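PDB 4H3T: CRISPR-associated protein, Cse1 family from Acidimicrobium ferrooxidans, which probably serves as the large Cse1 subunit of a type I-E CRISPR Cascade complex, which in its relatives helps to recognise invading DNA. Local coordinates for residues A[295-304]-A[313-321]; A[415-426]-A[510-521]. The protein carries 1 engineered substitution. All blocks are in the same frame, centred on the assembly; numbering follows the deposited sequence.

Contact 1 (A[295-304]-A[313-321])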
# COMPACT_ATOMS: atom_id res chain seq x y z
N ARG A 295 -5.49 -11.08 11.11
CA ARG A 295 -6.21 -9.92 11.61
C ARG A 295 -5.74 -9.56 13.04
O ARG A 295 -5.56 -8.38 13.35
CB ARG A 295 -7.72 -10.18 11.50
CG ARG A 295 -8.54 -9.23 12.28
CD ARG A 295 -9.99 -9.28 11.84
NE ARG A 295 -10.78 -8.45 12.72
CZ ARG A 295 -11.24 -8.78 13.93
NH1 ARG A 295 -11.00 -9.99 14.43
NH2 ARG A 295 -11.96 -7.93 14.62
N ASP A 296 -5.44 -10.55 13.85
CA ASP A 296 -4.93 -10.30 15.20
C ASP A 296 -3.49 -9.82 15.20
O ASP A 296 -3.08 -9.15 16.14
CB ASP A 296 -5.00 -11.57 16.05
CG ASP A 296 -6.44 -12.05 16.37
OD1 ASP A 296 -7.38 -11.20 16.34
OD2 ASP A 296 -6.62 -13.26 16.63
N VAL A 297 -2.70 -10.21 14.22
CA VAL A 297 -1.27 -9.95 14.22
C VAL A 297 -0.85 -8.62 13.58
O VAL A 297 0.05 -7.96 14.09
CB VAL A 297 -0.57 -11.13 13.49
CG1 VAL A 297 0.93 -10.89 13.31
CG2 VAL A 297 -0.81 -12.46 14.23
N ASP A 298 -1.40 -8.33 12.42
CA ASP A 298 -0.81 -7.37 11.47
C ASP A 298 -1.27 -5.93 11.66
O ASP A 298 -2.45 -5.62 11.49
CB ASP A 298 -1.15 -7.86 10.07
CG ASP A 298 -0.33 -7.27 8.92
OD1 ASP A 298 0.25 -6.17 9.08
OD2 ASP A 298 -0.31 -7.89 7.85
N PRO A 299 -0.31 -5.03 11.94
CA PRO A 299 -0.65 -3.63 12.15
C PRO A 299 -0.86 -2.81 10.88
O PRO A 299 -1.16 -1.62 10.99
CB PRO A 299 0.60 -3.10 12.89
CG PRO A 299 1.72 -3.86 12.27
CD PRO A 299 1.17 -5.24 12.06
N HIS A 300 -0.56 -3.35 9.70
CA HIS A 300 -0.58 -2.56 8.45
C HIS A 300 -1.87 -2.74 7.60
O HIS A 300 -1.86 -2.40 6.41
CB HIS A 300 0.62 -2.93 7.57
CG HIS A 300 1.93 -2.52 8.19
ND1 HIS A 300 3.01 -3.39 8.24
CD2 HIS A 300 2.28 -1.35 8.73
CE1 HIS A 300 3.97 -2.71 8.86
NE2 HIS A 300 3.57 -1.45 9.13
N VAL A 301 -2.90 -3.32 8.16
CA VAL A 301 -4.15 -3.58 7.41
C VAL A 301 -5.38 -3.24 8.30
O VAL A 301 -5.42 -3.67 9.44
CB VAL A 301 -4.16 -5.04 6.88
CG1 VAL A 301 -3.78 -6.07 7.94
CG2 VAL A 301 -5.50 -5.43 6.18
N GLY A 302 -6.35 -2.53 7.73
CA GLY A 302 -7.64 -2.23 8.33
C GLY A 302 -8.62 -3.27 7.82
O GLY A 302 -8.35 -3.95 6.82
N TRP A 303 -9.74 -3.46 8.54
CA TRP A 303 -10.72 -4.51 8.24
C TRP A 303 -12.13 -4.00 8.22
O TRP A 303 -12.45 -2.99 8.85
CB TRP A 303 -10.64 -5.66 9.28
CG TRP A 303 -9.28 -6.28 9.35
CD1 TRP A 303 -8.22 -5.85 10.10
CD2 TRP A 303 -8.79 -7.37 8.56
NE1 TRP A 303 -7.11 -6.59 9.82
CE2 TRP A 303 -7.42 -7.54 8.88
CE3 TRP A 303 -9.36 -8.23 7.61
CZ2 TRP A 303 -6.62 -8.53 8.28
CZ3 TRP A 303 -8.59 -9.24 7.06
CH2 TRP A 303 -7.22 -9.35 7.37
N ARG A 304 -12.95 -4.65 7.40
CA ARG A 304 -14.39 -4.42 7.34
C ARG A 304 -15.04 -5.73 7.67
O ARG A 304 -14.68 -6.76 7.11
CB ARG A 304 -14.79 -3.92 5.92
CG ARG A 304 -16.27 -3.89 5.64
CD ARG A 304 -16.54 -3.29 4.27
NE ARG A 304 -16.02 -4.11 3.16
CZ ARG A 304 -16.61 -5.19 2.64
NH1 ARG A 304 -17.75 -5.65 3.15
NH2 ARG A 304 -16.07 -5.83 1.61
N VAL A 313 -17.89 -14.74 12.38
CA VAL A 313 -17.78 -13.43 11.75
C VAL A 313 -16.68 -13.47 10.71
O VAL A 313 -15.59 -13.95 11.02
CB VAL A 313 -17.47 -12.31 12.81
CG1 VAL A 313 -17.56 -10.92 12.17
CG2 VAL A 313 -18.44 -12.40 14.02
N SER A 314 -16.91 -12.92 9.53
CA SER A 314 -15.83 -12.82 8.53
C SER A 314 -15.50 -11.35 8.26
O SER A 314 -16.36 -10.47 8.28
CB SER A 314 -16.17 -13.53 7.22
OG SER A 314 -17.30 -12.94 6.60
N TYR A 315 -14.22 -11.11 8.10
CA TYR A 315 -13.65 -9.82 7.84
C TYR A 315 -12.93 -9.83 6.54
O TYR A 315 -12.27 -10.82 6.23
CB TYR A 315 -12.67 -9.44 8.94
CG TYR A 315 -13.30 -9.27 10.30
CD1 TYR A 315 -13.82 -8.05 10.70
CD2 TYR A 315 -13.35 -10.33 11.19
CE1 TYR A 315 -14.44 -7.90 11.94
CE2 TYR A 315 -13.97 -10.19 12.44
CZ TYR A 315 -14.51 -8.97 12.80
OH TYR A 315 -15.07 -8.78 14.03
N VAL A 316 -12.94 -8.71 5.85
CA VAL A 316 -12.15 -8.56 4.65
C VAL A 316 -11.26 -7.33 4.83
O VAL A 316 -11.67 -6.37 5.50
CB VAL A 316 -12.99 -8.52 3.35
CG1 VAL A 316 -13.75 -9.83 3.17
CG2 VAL A 316 -13.95 -7.35 3.33
N PRO A 317 -10.08 -7.29 4.18
CA PRO A 317 -9.23 -6.09 4.31
C PRO A 317 -9.85 -4.84 3.70
O PRO A 317 -10.45 -4.92 2.64
CB PRO A 317 -7.95 -6.48 3.52
CG PRO A 317 -7.97 -7.96 3.38
CD PRO A 317 -9.42 -8.34 3.36
N LEU A 318 -9.68 -3.70 4.32
CA LEU A 318 -10.02 -2.42 3.71
C LEU A 318 -8.97 -2.14 2.61
O LEU A 318 -7.74 -2.30 2.86
CB LEU A 318 -9.98 -1.30 4.73
CG LEU A 318 -11.15 -1.20 5.69
CD1 LEU A 318 -10.87 -0.20 6.77
CD2 LEU A 318 -12.46 -0.90 4.90
N ARG A 319 -9.41 -1.67 1.46
CA ARG A 319 -8.50 -1.52 0.31
C ARG A 319 -8.63 -0.20 -0.36
O ARG A 319 -9.74 0.28 -0.59
CB ARG A 319 -8.73 -2.61 -0.73
CG ARG A 319 -8.30 -3.98 -0.25
CD ARG A 319 -8.25 -4.93 -1.41
NE ARG A 319 -7.97 -6.32 -1.03
CZ ARG A 319 -8.87 -7.24 -0.70
NH1 ARG A 319 -10.16 -6.92 -0.59
NH2 ARG A 319 -8.48 -8.47 -0.40
N ALA A 320 -7.47 0.45 -0.56
CA ALA A 320 -7.34 1.67 -1.33
C ALA A 320 -7.81 1.30 -2.72
O ALA A 320 -7.42 0.24 -3.26
CB ALA A 320 -5.89 2.12 -1.35
N ARG A 321 -8.77 2.06 -3.22
CA ARG A 321 -9.38 1.75 -4.51
C ARG A 321 -8.41 2.18 -5.64
O ARG A 321 -8.02 3.36 -5.68
CB ARG A 321 -10.75 2.49 -4.60
CG ARG A 321 -11.50 2.33 -5.88
CD ARG A 321 -12.85 3.08 -5.80
NE ARG A 321 -14.02 2.19 -5.69
CZ ARG A 321 -15.23 2.54 -5.24
NH1 ARG A 321 -15.47 3.78 -4.82
NH2 ARG A 321 -16.21 1.64 -5.18
O HOH W 1 -6.23 -1.80 4.96
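The guanidinium of Arg295 lies flat on one face of the Tyr315 ring, the two planes only 6° apart, in a cation-pi stack with CZ of Arg295 3.6 Å from the ring centroid of Tyr315. NE sits over the middle of the ring, CD adds a CH-pi contact to the same face, and NH2 passes close to Tyr315 OH at an angle too poor for a hydrogen bond. The chain can lie along the ring because it is extended, with CG anti to the backbone N (chi1 165°). The hydrogen bond of NH2 goes to Gln341 OE1, which should help fix the rotation of the guanidinium. The Trp303 indole is sandwiched: CB of Arg295 covers one face and CG2 of Val301 the other, both toward the rim. From the partner strand, CB of Tyr315 comes within 3.8 Å of CE3 of Trp303, and CD of Pro317 lies 3.9 Å from CZ3 of Trp303. At Arg304 a bend at chi3 turns the guanidinium aside, so that one face lies against CG2 of Val316, whose side chain runs alongside.

The backbones pair as an antiparallel ladder. Arg304 and Val316 form the hydrogen-bonded pair, with Arg304 N to Val316 O and Val316 N to Arg304 O both 2.9 Å. Beyond Pro317, whose nitrogen carries no hydrogen, Leu318 N gives a straight 2.8 Å bond to Gly302 O, approaching from above the carbonyl plane. A water continues the link, accepting from Gly302 N and donating to Leu318 O.

This is the open end of the beta hairpin formed by strands 303-309 and 312-317. Strand 303-309 is the middle of a three-stranded antiparallel sheet, with 340-341 on its other edge; helix 291-297 delivers Arg295 to the hairpin, and helix 196-199 meets Val301 and Pro317 through Tyr196 and Trp199.

Contact 2 (A[415-426]-A[510-521])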
# COMPACT_ATOMS: atom_id res chain seq x y z
N ALA A 415 -22.49 17.60 -9.63
CA ALA A 415 -23.17 18.78 -10.18
C ALA A 415 -22.69 19.14 -11.60
O ALA A 415 -23.47 19.56 -12.46
CB ALA A 415 -22.97 19.97 -9.27
N LEU A 416 -21.40 19.02 -11.83
CA LEU A 416 -20.83 19.25 -13.16
C LEU A 416 -21.36 18.32 -14.23
O LEU A 416 -21.25 18.64 -15.40
CB LEU A 416 -19.33 19.16 -13.12
CG LEU A 416 -18.61 20.44 -12.62
CD1 LEU A 416 -17.15 20.17 -12.39
CD2 LEU A 416 -18.76 21.59 -13.67
N GLY A 417 -21.94 17.18 -13.85
CA GLY A 417 -22.50 16.26 -14.81
C GLY A 417 -23.59 16.91 -15.67
O GLY A 417 -23.74 16.55 -16.82
N TYR A 418 -24.39 17.84 -15.11
CA TYR A 418 -25.46 18.53 -15.86
C TYR A 418 -24.88 19.38 -16.98
O TYR A 418 -25.48 19.51 -18.00
CB TYR A 418 -26.23 19.40 -14.90
CG TYR A 418 -26.94 18.59 -13.87
CD1 TYR A 418 -27.97 17.72 -14.23
CD2 TYR A 418 -26.60 18.68 -12.52
CE1 TYR A 418 -28.63 16.95 -13.29
CE2 TYR A 418 -27.25 17.91 -11.56
CZ TYR A 418 -28.29 17.06 -11.95
OH TYR A 418 -28.98 16.29 -11.04
N VAL A 419 -23.66 19.89 -16.83
CA VAL A 419 -22.98 20.66 -17.86
C VAL A 419 -22.35 19.67 -18.86
O VAL A 419 -22.39 19.92 -20.07
CB VAL A 419 -21.93 21.63 -17.21
CG1 VAL A 419 -20.95 22.18 -18.25
CG2 VAL A 419 -22.65 22.74 -16.48
N ALA A 420 -21.73 18.59 -18.37
CA ALA A 420 -21.06 17.59 -19.25
C ALA A 420 -22.05 16.99 -20.26
O ALA A 420 -21.71 16.74 -21.41
CB ALA A 420 -20.47 16.48 -18.41
N GLU A 421 -23.26 16.78 -19.82
CA GLU A 421 -24.26 16.16 -20.69
C GLU A 421 -24.97 17.15 -21.63
O GLU A 421 -25.81 16.71 -22.44
CB GLU A 421 -25.28 15.43 -19.83
CG GLU A 421 -26.26 16.31 -19.11
CD GLU A 421 -27.15 15.54 -18.17
OE1 GLU A 421 -26.89 14.33 -17.97
OE2 GLU A 421 -28.11 16.13 -17.64
N ALA A 422 -24.74 18.48 -21.46
CA ALA A 422 -25.45 19.49 -22.24
C ALA A 422 -25.32 19.26 -23.75
O ALA A 422 -26.30 19.44 -24.47
CB ALA A 422 -24.94 20.89 -21.91
N ARG A 423 -24.17 18.84 -24.22
CA ARG A 423 -24.01 18.59 -25.66
C ARG A 423 -24.93 17.43 -26.20
O ARG A 423 -25.12 17.33 -27.39
CB ARG A 423 -22.54 18.36 -26.01
CG ARG A 423 -21.92 17.02 -25.81
CD ARG A 423 -20.36 17.16 -25.76
NE ARG A 423 -20.02 17.41 -24.36
CZ ARG A 423 -19.03 16.87 -23.66
NH1 ARG A 423 -18.93 17.12 -22.37
NH2 ARG A 423 -18.13 16.08 -24.24
N TYR A 424 -25.49 16.61 -25.33
CA TYR A 424 -26.32 15.46 -25.71
C TYR A 424 -27.76 15.67 -25.33
O TYR A 424 -28.57 14.80 -25.52
CB TYR A 424 -25.80 14.17 -25.00
CG TYR A 424 -24.34 13.89 -25.25
CD1 TYR A 424 -23.85 13.75 -26.55
CD2 TYR A 424 -23.42 13.91 -24.22
CE1 TYR A 424 -22.49 13.65 -26.80
CE2 TYR A 424 -22.07 13.77 -24.45
CZ TYR A 424 -21.61 13.58 -25.74
OH TYR A 424 -20.28 13.45 -25.98
N LEU A 425 -28.08 16.79 -24.70
CA LEU A 425 -29.44 17.02 -24.27
C LEU A 425 -30.39 17.33 -25.44
O LEU A 425 -29.99 17.98 -26.42
CB LEU A 425 -29.45 18.20 -23.30
CG LEU A 425 -30.49 18.22 -22.25
CD1 LEU A 425 -30.18 17.23 -21.18
CD2 LEU A 425 -30.61 19.64 -21.63
N SER A 426 -31.62 16.80 -25.31
CA SER A 426 -32.78 17.01 -26.18
C SER A 426 -33.73 17.95 -25.52
O SER A 426 -33.70 18.08 -24.30
CB SER A 426 -33.55 15.68 -26.42
OG SER A 426 -32.81 14.98 -27.38
N GLN A 510 -27.38 23.76 -29.15
CA GLN A 510 -27.34 23.25 -27.77
C GLN A 510 -27.28 24.41 -26.78
O GLN A 510 -27.18 24.14 -25.59
CB GLN A 510 -26.18 22.28 -27.56
CG GLN A 510 -26.25 21.01 -28.43
CD GLN A 510 -27.51 20.19 -28.16
OE1 GLN A 510 -28.30 19.89 -29.07
NE2 GLN A 510 -27.71 19.76 -26.93
N ALA A 511 -27.58 25.66 -27.22
CA ALA A 511 -27.61 26.81 -26.29
C ALA A 511 -28.60 26.58 -25.14
O ALA A 511 -28.31 26.83 -23.99
CB ALA A 511 -27.96 28.10 -27.05
N PHE A 512 -29.78 26.06 -25.46
CA PHE A 512 -30.84 25.80 -24.49
C PHE A 512 -30.35 24.81 -23.41
O PHE A 512 -30.73 24.93 -22.25
CB PHE A 512 -32.10 25.24 -25.23
CG PHE A 512 -32.03 23.75 -25.54
CD1 PHE A 512 -32.61 22.82 -24.70
CD2 PHE A 512 -31.22 23.27 -26.57
CE1 PHE A 512 -32.43 21.46 -24.90
CE2 PHE A 512 -31.10 21.91 -26.81
CZ PHE A 512 -31.71 21.01 -25.99
N ALA A 513 -29.49 23.85 -23.82
CA ALA A 513 -28.96 22.79 -22.98
C ALA A 513 -27.92 23.35 -22.05
O ALA A 513 -27.84 22.94 -20.89
CB ALA A 513 -28.39 21.67 -23.85
N GLY A 514 -27.19 24.37 -22.50
CA GLY A 514 -26.26 25.09 -21.64
C GLY A 514 -26.97 25.87 -20.56
O GLY A 514 -26.53 25.91 -19.41
N VAL A 515 -28.10 26.48 -20.90
CA VAL A 515 -28.91 27.25 -19.94
C VAL A 515 -29.47 26.27 -18.86
O VAL A 515 -29.25 26.46 -17.67
CB VAL A 515 -30.04 28.06 -20.63
CG1 VAL A 515 -31.02 28.68 -19.60
CG2 VAL A 515 -29.46 29.16 -21.53
N ALA A 516 -30.10 25.17 -19.30
CA ALA A 516 -30.67 24.19 -18.36
C ALA A 516 -29.56 23.54 -17.51
O ALA A 516 -29.71 23.39 -16.32
CB ALA A 516 -31.45 23.12 -19.11
N GLY A 517 -28.49 23.12 -18.17
CA GLY A 517 -27.36 22.47 -17.54
C GLY A 517 -26.66 23.33 -16.50
O GLY A 517 -26.45 22.87 -15.37
N GLU A 518 -26.38 24.58 -16.84
CA GLU A 518 -25.76 25.51 -15.90
C GLU A 518 -26.68 25.73 -14.67
O GLU A 518 -26.19 25.77 -13.54
CB GLU A 518 -25.42 26.87 -16.55
CG GLU A 518 -24.61 27.78 -15.59
CD GLU A 518 -24.02 29.06 -16.13
OE1 GLU A 518 -23.31 29.74 -15.35
OE2 GLU A 518 -24.29 29.42 -17.29
N ASP A 519 -28.00 25.86 -14.90
CA ASP A 519 -28.96 26.10 -13.80
C ASP A 519 -29.00 24.92 -12.85
O ASP A 519 -28.93 25.11 -11.65
CB ASP A 519 -30.35 26.40 -14.36
CG ASP A 519 -31.37 26.74 -13.27
OD1 ASP A 519 -31.12 27.69 -12.50
OD2 ASP A 519 -32.29 25.96 -13.07
N ARG A 520 -29.05 23.69 -13.39
CA ARG A 520 -29.04 22.46 -12.59
C ARG A 520 -27.72 22.32 -11.81
O ARG A 520 -27.74 21.97 -10.66
CB ARG A 520 -29.26 21.25 -13.48
CG ARG A 520 -30.67 21.16 -14.07
CD ARG A 520 -30.73 20.20 -15.25
NE ARG A 520 -32.12 19.98 -15.65
CZ ARG A 520 -32.55 19.18 -16.62
NH1 ARG A 520 -31.68 18.54 -17.40
NH2 ARG A 520 -33.84 19.00 -16.81
N PHE A 521 -26.60 22.58 -12.46
CA PHE A 521 -25.25 22.55 -11.84
C PHE A 521 -25.20 23.54 -10.66
O PHE A 521 -24.82 23.19 -9.53
CB PHE A 521 -24.16 22.88 -12.91
CG PHE A 521 -22.86 23.47 -12.42
CD1 PHE A 521 -21.98 22.72 -11.67
CD2 PHE A 521 -22.58 24.82 -12.59
CE1 PHE A 521 -20.82 23.27 -11.16
CE2 PHE A 521 -21.39 25.37 -12.12
CZ PHE A 521 -20.54 24.59 -11.37
O HOH W 2 -28.79 18.78 -17.72
O HOH W 3 -29.57 17.41 -29.17
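The side-chain amide of Gln510 grips a turn of the facing segment with one nitrogen: NE2 donates to Ala422 O and to Leu425 O, each at 2.9 Å. Both acceptors lie close to the amide plane. The bond to Leu425 O is nearly straight (176°) and uses a carbonyl lone pair, whereas that to Ala422 O is more bent. Ala422 O also accepts from Leu425 N, while a water joins Leu425 O to Gln510 OE1. A bend at chi2 (-60°) folds the Gln510 side chain, from its N-cap position, to meet this turn.

Along the helix the fit is close. CB of Ala513 touches CB of Leu425 at 3.7 Å, and the Phe512 ring turns its edge to Ser426 O. Gly517 lets the backbones approach, its CA 4.7 Å from CA of Tyr418. One face of the Tyr418 ring receives CB of Arg520 in a CH-pi contact, 3.9 Å from the centroid, as the two side chains cross at about a right angle. The extended arginine then carries NH1 to a water shared with Glu421 OE2; these opposite charges stay beyond salt-bridge range. Arg520 NH2 hydrogen-bonds to His438 O, and Glu421 OE1 forms a salt bridge with Arg452. Phe521 sets its ring edge by Ala415 and its CE1 3.7 Å from CD2 of Leu416.

The contact packs the end of helix 397-415, short helix 417-420 and the turn after it on the start of C-terminal helix 511-532. Helix 481-504 meets both segments through Ala499, which touches Leu416 and Phe521, while helix 445-473 lies against Leu416, Ala420 and Tyr424.

How the contacts relate
Contact 1 precedes contact 2 along the chain, and the two share no helix, strand or sheet. Their centres are 42 Å apart and their nearest atoms about 16 Å. The centre of contact 1 lies about 12 Å from the centre of the chain, that of contact 2 about 39 Å. Contact 1 is local, closing a hairpin across eight intervening residues. Contact 2 is peripheral and brings together parts separated by 83 residues, mostly the helices 445-473 and 481-504, within a helical bundle. This division is consistent with the Cse1 family plan, a large N-terminal body followed by a C-terminal helical bundle: contact 1 belongs to the former, contact 2 to the latter.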